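PDB 3I2D: E3 SUMO-protein ligase SIZ1 from Saccharomyces cerevisiae, which acts as an E3 ligase that mediates attachment of SUMO to septins and PCNA, and may take part in chromosome maintenance. Local coordinates for residues Pro218-Gln223 with Pro262-Asn267; Asp310-Asn315 with Glu321-Thr326. All coordinates share one frame; numbering follows the deposited sequence.

Interaction 1: Pro218-Gln223 with Pro262-Asn267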
# COMPACT_ATOMS: atom_id res chain seq x y z
N PRO A 218 -4.88 19.83 -0.41
CA PRO A 218 -5.90 20.83 -0.76
C PRO A 218 -7.25 20.13 -0.89
O PRO A 218 -7.40 19.20 -1.68
CB PRO A 218 -5.41 21.36 -2.10
CG PRO A 218 -3.93 21.28 -1.97
CD PRO A 218 -3.72 19.93 -1.32
N LYS A 219 -8.23 20.55 -0.10
CA LYS A 219 -9.52 19.89 -0.20
C LYS A 219 -10.18 20.17 -1.55
O LYS A 219 -9.61 20.83 -2.41
CB LYS A 219 -10.43 20.30 0.96
CG LYS A 219 -10.45 21.76 1.29
CD LYS A 219 -11.38 22.04 2.48
CE LYS A 219 -10.78 21.61 3.82
NZ LYS A 219 -10.41 20.18 3.82
N ILE A 220 -11.37 19.61 -1.76
CA ILE A 220 -12.11 19.83 -2.98
C ILE A 220 -13.08 20.90 -2.51
O ILE A 220 -14.03 20.61 -1.78
CB ILE A 220 -12.85 18.54 -3.41
CG1 ILE A 220 -11.83 17.44 -3.67
CG2 ILE A 220 -13.68 18.78 -4.66
CD1 ILE A 220 -12.47 16.08 -3.84
N ILE A 221 -12.82 22.13 -2.91
CA ILE A 221 -13.61 23.28 -2.49
C ILE A 221 -15.07 23.22 -2.93
O ILE A 221 -15.40 22.62 -3.96
CB ILE A 221 -12.93 24.60 -2.96
CG1 ILE A 221 -12.98 24.74 -4.48
CG2 ILE A 221 -11.46 24.58 -2.54
CD1 ILE A 221 -12.19 25.93 -5.01
N LYS A 222 -15.93 23.85 -2.13
CA LYS A 222 -17.36 23.87 -2.39
C LYS A 222 -17.74 24.34 -3.79
O LYS A 222 -18.65 23.78 -4.41
CB LYS A 222 -18.05 24.75 -1.35
CG LYS A 222 -17.69 24.40 0.09
CD LYS A 222 -18.42 25.28 1.08
CE LYS A 222 -19.92 25.05 0.97
NZ LYS A 222 -20.69 26.03 1.80
N GLN A 223 -17.07 25.36 -4.30
CA GLN A 223 -17.39 25.85 -5.63
C GLN A 223 -17.39 24.72 -6.64
O GLN A 223 -18.30 24.61 -7.45
CB GLN A 223 -16.41 26.95 -6.07
CG GLN A 223 -16.70 28.34 -5.51
CD GLN A 223 -16.61 28.40 -3.98
OE1 GLN A 223 -15.71 27.82 -3.37
NE2 GLN A 223 -17.54 29.12 -3.36
N PRO A 262 -14.98 12.71 4.69
CA PRO A 262 -15.51 12.57 3.33
C PRO A 262 -14.43 12.80 2.31
O PRO A 262 -13.74 13.80 2.36
CB PRO A 262 -16.59 13.66 3.26
CG PRO A 262 -16.77 14.11 4.67
CD PRO A 262 -15.40 14.00 5.24
N SER A 263 -14.30 11.87 1.38
CA SER A 263 -13.27 12.02 0.38
C SER A 263 -13.49 11.27 -0.92
O SER A 263 -14.42 10.50 -1.07
CB SER A 263 -11.93 11.65 1.00
OG SER A 263 -12.04 10.50 1.80
N LYS A 264 -12.60 11.53 -1.86
CA LYS A 264 -12.64 10.90 -3.18
C LYS A 264 -11.47 11.49 -3.93
O LYS A 264 -10.92 12.51 -3.52
CB LYS A 264 -13.95 11.25 -3.90
CG LYS A 264 -14.20 12.74 -4.09
CD LYS A 264 -15.67 13.01 -4.43
CE LYS A 264 -15.93 14.50 -4.58
NZ LYS A 264 -17.40 14.78 -4.68
N SER A 265 -11.06 10.83 -5.02
CA SER A 265 -9.97 11.32 -5.84
C SER A 265 -10.47 12.59 -6.49
O SER A 265 -11.67 12.73 -6.76
CB SER A 265 -9.62 10.32 -6.96
OG SER A 265 -8.52 10.76 -7.75
N ILE A 266 -9.56 13.53 -6.73
CA ILE A 266 -9.96 14.77 -7.38
C ILE A 266 -10.40 14.39 -8.81
O ILE A 266 -11.09 15.15 -9.50
CB ILE A 266 -8.78 15.75 -7.40
CG1 ILE A 266 -7.63 15.16 -8.23
CG2 ILE A 266 -8.33 16.03 -5.97
CD1 ILE A 266 -6.38 16.01 -8.21
N ASN A 267 -10.01 13.18 -9.22
CA ASN A 267 -10.37 12.64 -10.52
C ASN A 267 -11.73 11.96 -10.52
O ASN A 267 -12.20 11.49 -11.57
CB ASN A 267 -9.31 11.64 -10.99
CG ASN A 267 -7.96 12.28 -11.20
OD1 ASN A 267 -7.86 13.49 -11.40
ND2 ASN A 267 -6.91 11.47 -11.18
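I220 lies across the side chain of K264 and beside that of I266, in a contact that is wholly apolar between the two segments although one partner is a lysine. The isoleucine sits in the loop just before helix 222-234, and its side chain sets out toward residues 262-267. I220 CD1 rests on the methylenes of K264, 3.8 Å from CG and 3.9 Å from CE. These are alternate carbons of an extended chain, hence on one flank of the zigzag, and the isoleucine meets them at about a right angle. Further back along the branch, I220 CG1 lies 4.4 Å from CG2 of I266, a looser touch at the exposed edge. A304 of strand 303-305 adds another apolar neighbour to both isoleucines.

The polar end of K264 serves a different purpose. CG stands between the backbone N and the carbonyl carbon (chi1 58°), and from there the chain runs straight past I220, carrying NZ to the carbonyl oxygen of H270, with a weak second bond to that of L271. A long aliphatic stem with an amino tip suits a buried place such as this: the stem packs, while backbone oxygens satisfy the ammonium.

Backbone bonds fix both segments to the same surroundings, I220 pairing with I305 and E307, and I266 with N302.

The nearest atoms of the K264 side chain are about 4 Å from those of the zinc ligands C268 and H270 and about 5 Å from the zinc itself, whose site C291 and C294 complete. The contact thus joins the loop before helix 222-234 to strand 262-265, which runs up to the three-cysteine, one-histidine zinc site of an SP-RING domain.

Interaction 2: Asp310-Asn315 with Glu321-Thr326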
# COMPACT_ATOMS: atom_id res chain seq x y z
N ASP A 310 -17.94 17.71 3.95
CA ASP A 310 -17.42 17.88 5.30
C ASP A 310 -18.31 18.89 6.02
O ASP A 310 -18.68 18.68 7.17
CB ASP A 310 -15.99 18.39 5.25
CG ASP A 310 -15.22 18.09 6.53
OD1 ASP A 310 -14.08 18.58 6.67
OD2 ASP A 310 -15.76 17.36 7.38
N ASP A 311 -18.65 19.98 5.34
CA ASP A 311 -19.51 21.02 5.92
C ASP A 311 -20.84 20.44 6.40
O ASP A 311 -21.20 20.60 7.56
CB ASP A 311 -19.77 22.13 4.90
CG ASP A 311 -18.65 23.16 4.84
OD1 ASP A 311 -17.60 22.93 5.49
OD2 ASP A 311 -18.83 24.20 4.15
N ILE A 312 -21.56 19.78 5.51
CA ILE A 312 -22.85 19.20 5.88
C ILE A 312 -22.67 18.25 7.07
O ILE A 312 -23.44 18.27 8.02
CB ILE A 312 -23.47 18.40 4.70
CG1 ILE A 312 -23.60 19.31 3.48
CG2 ILE A 312 -24.84 17.84 5.10
CD1 ILE A 312 -24.22 18.62 2.29
N LEU A 313 -21.62 17.44 7.01
CA LEU A 313 -21.33 16.45 8.05
C LEU A 313 -21.06 17.08 9.41
O LEU A 313 -21.49 16.56 10.44
CB LEU A 313 -20.14 15.61 7.61
CG LEU A 313 -20.24 14.09 7.67
CD1 LEU A 313 -21.58 13.56 7.17
CD2 LEU A 313 -19.10 13.53 6.83
N GLN A 314 -20.34 18.19 9.40
CA GLN A 314 -19.99 18.89 10.63
C GLN A 314 -21.10 19.84 11.06
O GLN A 314 -20.90 20.65 11.97
CB GLN A 314 -18.69 19.68 10.42
CG GLN A 314 -17.71 19.59 11.56
CD GLN A 314 -17.21 18.16 11.78
OE1 GLN A 314 -17.99 17.25 12.03
NE2 GLN A 314 -15.89 17.98 11.68
N ASN A 315 -22.25 19.75 10.41
CA ASN A 315 -23.38 20.62 10.72
C ASN A 315 -24.71 19.91 10.53
O ASN A 315 -25.68 20.51 10.07
CB ASN A 315 -23.35 21.85 9.83
CG ASN A 315 -22.31 22.85 10.27
OD1 ASN A 315 -22.63 23.83 10.92
ND2 ASN A 315 -21.06 22.59 9.92
N GLU A 321 -29.07 10.40 8.03
CA GLU A 321 -28.29 9.53 7.15
C GLU A 321 -28.29 9.96 5.70
O GLU A 321 -27.52 9.44 4.90
CB GLU A 321 -28.78 8.08 7.27
CG GLU A 321 -28.43 7.43 8.61
CD GLU A 321 -28.84 5.96 8.67
OE1 GLU A 321 -28.55 5.30 9.70
OE2 GLU A 321 -29.45 5.47 7.70
N GLN A 322 -29.16 10.90 5.37
CA GLN A 322 -29.21 11.41 4.01
C GLN A 322 -29.51 12.89 4.02
O GLN A 322 -30.02 13.43 5.01
CB GLN A 322 -30.27 10.71 3.19
CG GLN A 322 -29.98 9.27 2.92
CD GLN A 322 -31.08 8.62 2.13
OE1 GLN A 322 -32.24 8.60 2.55
NE2 GLN A 322 -30.73 8.09 0.96
N VAL A 323 -29.18 13.55 2.92
CA VAL A 323 -29.44 14.96 2.81
C VAL A 323 -29.98 15.25 1.41
O VAL A 323 -29.57 14.62 0.43
CB VAL A 323 -28.16 15.76 3.05
CG1 VAL A 323 -28.44 17.22 2.93
CG2 VAL A 323 -27.64 15.48 4.44
N GLU A 324 -30.94 16.16 1.33
CA GLU A 324 -31.51 16.53 0.04
C GLU A 324 -30.82 17.79 -0.44
O GLU A 324 -30.73 18.78 0.28
CB GLU A 324 -33.01 16.78 0.15
CG GLU A 324 -33.64 17.08 -1.20
CD GLU A 324 -35.00 16.44 -1.38
OE1 GLU A 324 -35.12 15.21 -1.19
OE2 GLU A 324 -35.96 17.18 -1.72
N LEU A 325 -30.32 17.73 -1.67
CA LEU A 325 -29.61 18.84 -2.26
C LEU A 325 -30.41 19.47 -3.39
O LEU A 325 -31.06 18.76 -4.17
CB LEU A 325 -28.26 18.37 -2.81
CG LEU A 325 -27.28 17.74 -1.83
CD1 LEU A 325 -26.03 17.28 -2.58
CD2 LEU A 325 -26.92 18.74 -0.74
N THR A 326 -30.36 20.79 -3.47
CA THR A 326 -31.05 21.53 -4.52
C THR A 326 -30.04 22.23 -5.43
O THR A 326 -28.93 22.58 -5.00
CB THR A 326 -32.05 22.58 -3.94
OG1 THR A 326 -31.38 23.47 -3.04
CG2 THR A 326 -33.18 21.88 -3.22
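I312, near the end of helix 307-313, packs on the strand 322-326, the middle strand of a three-stranded antiparallel sheet whose outer strands are 245-249 and 331-333. V323 and L325 receive it: two residues apart on an extended strand, they offer side chains on the same face, while E324 turns to the other and lies against S245, I247 and T332.

The isoleucine divides its two branches between them. A chi1 of -56° places CG1 beside the backbone N and leaves CG2 anti to it. I312 CG2 meets V323 CG2 at 3.7 Å, and I312 CD1, on the longer arm, lies 4.1 Å from L325 CD2. Both pairs cross at a slant. Beta-branched valine gives the strand a compact methyl surface, and the longer leucine fills in beyond it. W331 touches all three side chains, and M248 also lies on I312, so the contact is buried.

Where the helix runs out, Q314 N bonds to D310 O at 2.8 Å, and N315 ND2 to D311 O at 3.1 Å, the donor tilted 19° from the carbonyl plane.

The helix end thus sets one isoleucine against the sheet face lined by V323, L325 and W331. Helix 307-313 and strands 322-326 and 331-333 follow the zinc ligands and join strand 245-249, consistent with the C-terminal domain that packs on the SP-RING in Siz/PIAS ligases.

Overall arrangement
Going from the N terminus, interaction 1 comes first, bringing residues 218-223 back to 262-267 and so closing a loop that holds most of helix 222-234 and strand 245-249. Interaction 2 follows in series, neither nested nor crossed, and closes the short loop 314-321 between helix 307-313 and strand 322-326. Their centres lie about 15 Å apart. Helix 307-313 bridges them: P262 packs on L313, on D310 and on V309, while K222 NZ and D311 OD2 form a long, weak ion pair. Together they join the chain entering helix 222-234, the zinc-binding region and the sheet of strands 245-249, 322-326 and 331-333.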